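Local coordinates for malonyl CoA-acyl carrier protein transacylase (PDB 3QAT) that probably transfers the malonyl group from malonyl-CoA to acyl carrier protein, supplying the extender unit for bacterial fatty acid synthesis, at residues L43-S48 with L119-G124; F36-D41 with F111-T116. All coordinates share one frame; numbering follows the deposited sequence. Where two conformers were deposited one is given.

Contact 1 (L43-S48 with L119-G124); sequences LSEKLS and LLRIRG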
loop_
_atom_site.group_PDB
_atom_site.type_symbol
_atom_site.label_atom_id
_atom_site.label_comp_id
_atom_site.label_asym_id
_atom_site.label_seq_id
_atom_site.Cartn_x
_atom_site.Cartn_y
_atom_site.Cartn_z
ATOM N N LEU A 43 -5.319 19.209 -1.938
ATOM C CA LEU A 43 -4.882 19.320 -0.533
ATOM C C LEU A 43 -4.611 20.755 -0.060
ATOM O O LEU A 43 -4.264 20.966 1.121
ATOM C CB LEU A 43 -3.607 18.483 -0.320
ATOM C CG LEU A 43 -3.798 16.997 -0.632
ATOM C CD1 LEU A 43 -2.470 16.222 -0.432
ATOM C CD2 LEU A 43 -4.958 16.388 0.190
ATOM N N SER A 44 -4.735 21.716 -0.982
ATOM C CA SER A 44 -4.449 23.132 -0.716
ATOM C C SER A 44 -3.044 23.312 -0.161
ATOM O O SER A 44 -2.830 24.068 0.800
ATOM C CB SER A 44 -5.468 23.723 0.275
ATOM O OG SER A 44 -6.785 23.673 -0.260
ATOM N N GLU A 45 -2.072 22.626 -0.766
ATOM C CA GLU A 45 -0.713 22.561 -0.218
ATOM C C GLU A 45 0.257 22.227 -1.331
ATOM O O GLU A 45 -0.086 21.413 -2.183
ATOM C CB GLU A 45 -0.642 21.390 0.794
ATOM C CG GLU A 45 0.586 21.405 1.686
ATOM C CD GLU A 45 0.826 20.071 2.377
ATOM O OE1 GLU A 45 0.161 19.058 2.057
ATOM O OE2 GLU A 45 1.704 20.048 3.249
ATOM N N LYS A 46 1.468 22.787 -1.287
ATOM C CA LYS A 46 2.521 22.369 -2.212
ATOM C C LYS A 46 3.192 21.071 -1.706
ATOM O O LYS A 46 4.394 21.029 -1.397
ATOM C CB LYS A 46 3.566 23.471 -2.407
ATOM C CG LYS A 46 3.078 24.654 -3.234
ATOM C CD LYS A 46 2.988 24.266 -4.720
ATOM C CE LYS A 46 2.712 25.474 -5.626
ATOM N NZ LYS A 46 2.805 25.097 -7.085
ATOM N N LEU A 47 2.409 19.996 -1.648
ATOM C CA LEU A 47 2.944 18.693 -1.272
ATOM C C LEU A 47 4.062 18.283 -2.217
ATOM O O LEU A 47 5.054 17.669 -1.782
ATOM C CB LEU A 47 1.812 17.649 -1.287
ATOM C CG LEU A 47 2.259 16.211 -0.996
ATOM C CD1 LEU A 47 2.880 16.034 0.428
ATOM C CD2 LEU A 47 1.094 15.214 -1.236
ATOM N N SER A 48 3.911 18.630 -3.500
ATOM C CA SER A 48 4.919 18.266 -4.486
ATOM C C SER A 48 6.328 18.769 -4.125
ATOM O O SER A 48 7.317 18.123 -4.462
ATOM C CB SER A 48 4.505 18.760 -5.888
ATOM O OG SER A 48 4.408 20.191 -5.881
ATOM N N LEU A 119 -8.872 11.653 0.578
ATOM C CA LEU A 119 -9.092 10.471 1.421
ATOM C C LEU A 119 -7.782 10.037 2.062
ATOM O O LEU A 119 -7.780 9.672 3.235
ATOM C CB LEU A 119 -9.685 9.290 0.623
ATOM C CG LEU A 119 -11.161 9.399 0.228
ATOM C CD1 LEU A 119 -11.433 8.355 -0.853
ATOM C CD2 LEU A 119 -12.070 9.177 1.446
ATOM N N LEU A 120 -6.679 10.074 1.297
ATOM C CA LEU A 120 -5.381 9.627 1.833
ATOM C C LEU A 120 -4.781 10.594 2.841
ATOM O O LEU A 120 -4.145 10.178 3.801
ATOM C CB LEU A 120 -4.387 9.299 0.705
ATOM C CG LEU A 120 -4.798 8.027 -0.049
ATOM C CD1 LEU A 120 -3.884 7.905 -1.245
ATOM C CD2 LEU A 120 -4.690 6.794 0.867
ATOM N N ARG A 121 -5.050 11.887 2.663
ATOM C CA ARG A 121 -4.668 12.863 3.669
ATOM C C ARG A 121 -5.466 12.651 4.982
ATOM O O ARG A 121 -4.898 12.660 6.067
ATOM C CB ARG A 121 -4.807 14.280 3.088
ATOM C CG ARG A 121 -4.684 15.428 4.087
ATOM C CD ARG A 121 -3.400 15.420 4.914
ATOM N NE ARG A 121 -2.154 15.383 4.122
ATOM C CZ ARG A 121 -1.580 16.448 3.555
ATOM N NH1 ARG A 121 -2.171 17.645 3.548
ATOM N NH2 ARG A 121 -0.401 16.293 2.952
ATOM N N ILE A 122 -6.769 12.397 4.848
ATOM C CA ILE A 122 -7.612 12.085 6.025
ATOM C C ILE A 122 -7.082 10.814 6.694
ATOM O O ILE A 122 -6.974 10.744 7.939
ATOM C CB ILE A 122 -9.096 11.938 5.594
ATOM C CG1 ILE A 122 -9.658 13.331 5.289
ATOM C CG2 ILE A 122 -9.914 11.235 6.710
ATOM C CD1 ILE A 122 -10.979 13.272 4.473
ATOM N N ARG A 123 -6.717 9.825 5.878
ATOM C CA ARG A 123 -6.265 8.549 6.411
ATOM C C ARG A 123 -4.947 8.723 7.186
ATOM O O ARG A 123 -4.809 8.251 8.321
ATOM C CB ARG A 123 -6.077 7.565 5.246
ATOM C CG ARG A 123 -5.933 6.106 5.671
ATOM C CD ARG A 123 -6.032 5.208 4.429
ATOM N NE ARG A 123 -5.890 3.760 4.721
ATOM C CZ ARG A 123 -4.715 3.112 4.755
ATOM N NH1 ARG A 123 -3.547 3.769 4.590
ATOM N NH2 ARG A 123 -4.683 1.797 4.991
ATOM N N GLY A 124 -3.999 9.431 6.572
ATOM C CA GLY A 124 -2.683 9.667 7.196
ATOM C C GLY A 124 -2.827 10.496 8.467
ATOM O O GLY A 124 -2.243 10.166 9.488
HETATM O O HOH W 1 -4.796 18.972 3.359
#

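Contact 2 (F36-D41 with F111-T116); sequences FEEVDD and FSLTDT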
loop_
_atom_site.group_PDB
_atom_site.type_symbol
_atom_site.label_atom_id
_atom_site.label_comp_id
_atom_site.label_asym_id
_atom_site.label_seq_id
_atom_site.Cartn_x
_atom_site.Cartn_y
_atom_site.Cartn_z
ATOM N N PHE A 36 0.365 15.718 -10.268
ATOM C CA PHE A 36 0.921 16.412 -9.087
ATOM C C PHE A 36 0.288 17.764 -8.848
ATOM O O PHE A 36 0.030 18.133 -7.706
ATOM C CB PHE A 36 2.449 16.522 -9.144
ATOM C CG PHE A 36 3.144 15.194 -9.018
ATOM C CD1 PHE A 36 3.500 14.691 -7.763
ATOM C CD2 PHE A 36 3.435 14.423 -10.144
ATOM C CE1 PHE A 36 4.135 13.443 -7.661
ATOM C CE2 PHE A 36 4.079 13.187 -10.037
ATOM C CZ PHE A 36 4.418 12.690 -8.798
ATOM N N GLU A 37 0.031 18.510 -9.926
ATOM C CA GLU A 37 -0.657 19.780 -9.786
ATOM C C GLU A 37 -2.031 19.623 -9.145
ATOM O O GLU A 37 -2.408 20.421 -8.281
ATOM C CB GLU A 37 -0.805 20.435 -11.159
ATOM C CG GLU A 37 0.519 20.922 -11.737
ATOM C CD GLU A 37 0.363 21.373 -13.168
ATOM O OE1 GLU A 37 -0.769 21.304 -13.682
ATOM O OE2 GLU A 37 1.360 21.818 -13.766
ATOM N N GLU A 38 -2.784 18.594 -9.570
ATOM C CA GLU A 38 -4.128 18.399 -9.055
ATOM C C GLU A 38 -4.084 17.940 -7.595
ATOM O O GLU A 38 -4.901 18.390 -6.784
ATOM C CB GLU A 38 -4.943 17.413 -9.911
ATOM C CG GLU A 38 -6.350 17.265 -9.342
ATOM C CD GLU A 38 -7.327 16.529 -10.245
ATOM O OE1 GLU A 38 -6.928 16.067 -11.333
ATOM O OE2 GLU A 38 -8.489 16.403 -9.824
ATOM N N VAL A 39 -3.162 17.029 -7.287
ATOM C CA VAL A 39 -3.012 16.629 -5.883
ATOM C C VAL A 39 -2.698 17.817 -4.951
ATOM O O VAL A 39 -3.323 17.965 -3.884
ATOM C CB VAL A 39 -2.016 15.468 -5.748
ATOM C CG1 VAL A 39 -1.678 15.231 -4.269
ATOM C CG2 VAL A 39 -2.633 14.220 -6.389
ATOM N N ASP A 40 -1.761 18.680 -5.350
ATOM C CA ASP A 40 -1.468 19.905 -4.580
ATOM C C ASP A 40 -2.747 20.740 -4.400
ATOM O O ASP A 40 -3.038 21.234 -3.312
ATOM C CB ASP A 40 -0.424 20.751 -5.314
ATOM C CG ASP A 40 1.006 20.273 -5.086
ATOM O OD1 ASP A 40 1.243 19.321 -4.305
ATOM O OD2 ASP A 40 1.897 20.860 -5.738
ATOM N N ASP A 41 -3.496 20.928 -5.490
ATOM C CA ASP A 41 -4.738 21.713 -5.406
ATOM C C ASP A 41 -5.735 21.082 -4.446
ATOM O O ASP A 41 -6.325 21.767 -3.604
ATOM C CB ASP A 41 -5.378 21.865 -6.794
ATOM C CG ASP A 41 -6.648 22.679 -6.743
ATOM O OD1 ASP A 41 -6.549 23.914 -6.687
ATOM O OD2 ASP A 41 -7.727 22.084 -6.739
ATOM N N PHE A 111 -12.701 6.158 -7.450
ATOM C CA PHE A 111 -12.668 7.515 -6.915
ATOM C C PHE A 111 -11.946 8.447 -7.887
ATOM O O PHE A 111 -11.037 8.032 -8.625
ATOM C CB PHE A 111 -11.840 7.599 -5.623
ATOM C CG PHE A 111 -12.222 6.622 -4.548
ATOM C CD1 PHE A 111 -13.513 6.609 -4.007
ATOM C CD2 PHE A 111 -11.258 5.733 -4.056
ATOM C CE1 PHE A 111 -13.851 5.722 -2.976
ATOM C CE2 PHE A 111 -11.574 4.838 -3.025
ATOM C CZ PHE A 111 -12.878 4.840 -2.482
ATOM N N SER A 112 -12.326 9.722 -7.867
ATOM C CA SER A 112 -11.589 10.736 -8.625
ATOM C C SER A 112 -10.211 10.946 -8.003
ATOM O O SER A 112 -9.993 10.630 -6.830
ATOM C CB SER A 112 -12.308 12.088 -8.650
ATOM O OG SER A 112 -12.310 12.737 -7.359
ATOM N N LEU A 113 -9.316 11.538 -8.779
ATOM C CA LEU A 113 -7.987 11.863 -8.244
ATOM C C LEU A 113 -8.043 12.848 -7.068
ATOM O O LEU A 113 -7.366 12.657 -6.052
ATOM C CB LEU A 113 -7.094 12.409 -9.361
ATOM C CG LEU A 113 -5.666 12.808 -8.906
ATOM C CD1 LEU A 113 -4.844 11.619 -8.363
ATOM C CD2 LEU A 113 -4.922 13.423 -10.060
ATOM N N THR A 114 -8.857 13.889 -7.191
ATOM C CA THR A 114 -8.984 14.840 -6.099
ATOM C C THR A 114 -9.512 14.168 -4.813
ATOM O O THR A 114 -8.994 14.400 -3.703
ATOM C CB THR A 114 -9.861 16.048 -6.545
ATOM O OG1 THR A 114 -9.025 16.981 -7.256
ATOM C CG2 THR A 114 -10.508 16.767 -5.342
ATOM N N ASP A 115 -10.531 13.309 -4.953
ATOM C CA ASP A 115 -11.068 12.616 -3.788
ATOM C C ASP A 115 -10.079 11.633 -3.191
ATOM O O ASP A 115 -10.007 11.497 -1.982
ATOM C CB ASP A 115 -12.409 11.938 -4.125
ATOM C CG ASP A 115 -13.533 12.951 -4.312
ATOM O OD1 ASP A 115 -13.389 14.148 -3.911
ATOM O OD2 ASP A 115 -14.597 12.545 -4.841
ATOM N N THR A 116 -9.323 10.937 -4.046
ATOM C CA THR A 116 -8.338 9.979 -3.537
ATOM C C THR A 116 -7.254 10.698 -2.746
ATOM O O THR A 116 -6.850 10.236 -1.665
ATOM C CB THR A 116 -7.712 9.195 -4.691
ATOM O OG1 THR A 116 -8.763 8.555 -5.446
ATOM C CG2 THR A 116 -6.795 8.091 -4.129
HETATM O O HOH W 2 -10.315 14.652 -9.671
HETATM O O HOH W 3 -9.194 19.765 -6.936
#

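Contact 1 (L43-S48 with L119-G124)
Arg121 reaches from helix 113-129 across to Leu43, Glu45 and Leu47, and its contact illustrates how one long side chain can serve apolar and charged neighbours along its length. Near its base, CB lies 3.6 Å from Leu43 CD2. The chain then bends twice, chi2 and chi3 both near 55°, which brings the guanidinium alongside the other Leu43 methyl. That methyl, CD1, covers one face of the group, set off toward its rim, and is 4.0 Å from Arg121 NH2. Leu47 CD1 approaches the edge. Glu45 holds its CG opposite the backbone N (chi1 -166°) and runs extended from there, meeting the arginine nearly at a right angle. Its OE1 lies in the guanidinium plane and accepts N-H bonds from both terminal nitrogens, Arg121 NH2 at 3.0 Å and Arg121 NH1 at 3.1 Å. NH2 finds the syn lone pair, whereas NH1 comes from above the carboxylate plane, the two planes being 71° apart. This is therefore an end-on grip on one oxygen rather than a paired bidentate bridge. A water joins Arg121 NH1 to Leu43 O; the next residue, Ser44, ends the helix in a Schellman motif. Glu45 was modelled in two conformers, and the salt bridge belongs to the one described, so it may be only partly formed. The chemistry implies a guanidinium held by the Ala63 carbonyl through NE and by the water through NH1, to which the bridge to Glu45 probably adds partial charge compensation.

Contact 2 (F36-D41 with F111-T116)
In Glu38, CG stands opposite the backbone N (chi1 -179°) and the chain stays extended beyond it, which sends the carboxylate from helix 30-43 to the first turn of helix 113-129. In Thr114, OG1 lies opposite the carbonyl carbon (chi1 -83°), and this rotation turns the hydroxyl to meet it. The two side chains cross almost perpendicularly, and Thr114 OG1 donates to Glu38 OE2 at 2.7 Å, on the anti lone pair of that oxygen, the one pointing away from the other carboxylate oxygen. That other oxygen, Glu38 OE1, instead rests 3.6 Å from Leu113 CD2, so polar and apolar contacts lie side by side on one glutamate. Farther in, the two branches of Leu113 divide the work: CD2 lies against the Glu38 chain, from CB to the carboxylate, and CD1 touches Val39 CG2 at 3.9 Å. Val39 also meets Leu47, and Leu113 meets Met70 of helix 62-82, which continues this apolar layer. Two waters border the polar rim, one accepting from Thr114 N at 3.0 Å and linking it to the Glu38 carboxylate, the other donating both to Asp41 OD2 and to Thr114 OG1. Ser112 is the N-cap of the helix: its OG accepts from Asp115 N at 3.0 Å, and its carbonyl oxygen accepts from both Thr116 N and Thr116 OG1. With a neighbouring helix's carboxylate held beside this start, probably favoured by the helix dipole, the arrangement is that of an N-capped helix packed against a second helix in the helical region of an acyl transferase domain.

Overall arrangement
Both contacts join helix 113-129 to consecutive parts of the chain: contact 2 links its first turn to helix 30-43, and contact 1 links a later turn to the end of that helix and the bend leading into helix 47-53. Each is partly buried. Contact 2 is the more apolar inside, with two of its four touching residues buried and a hydrogen bond from a neutral hydroxyl to a carboxylate at its rim; contact 1 relies on one arginine and a charged partner. They meet through Asp40, whose OD2 probably accepts from Ser48 OG and whose O probably accepts from Glu45 N. Arg123 bonds Ser98 of a GxSxG sequence, probably the nucleophile elbow, so the same helix probably also lines the active site.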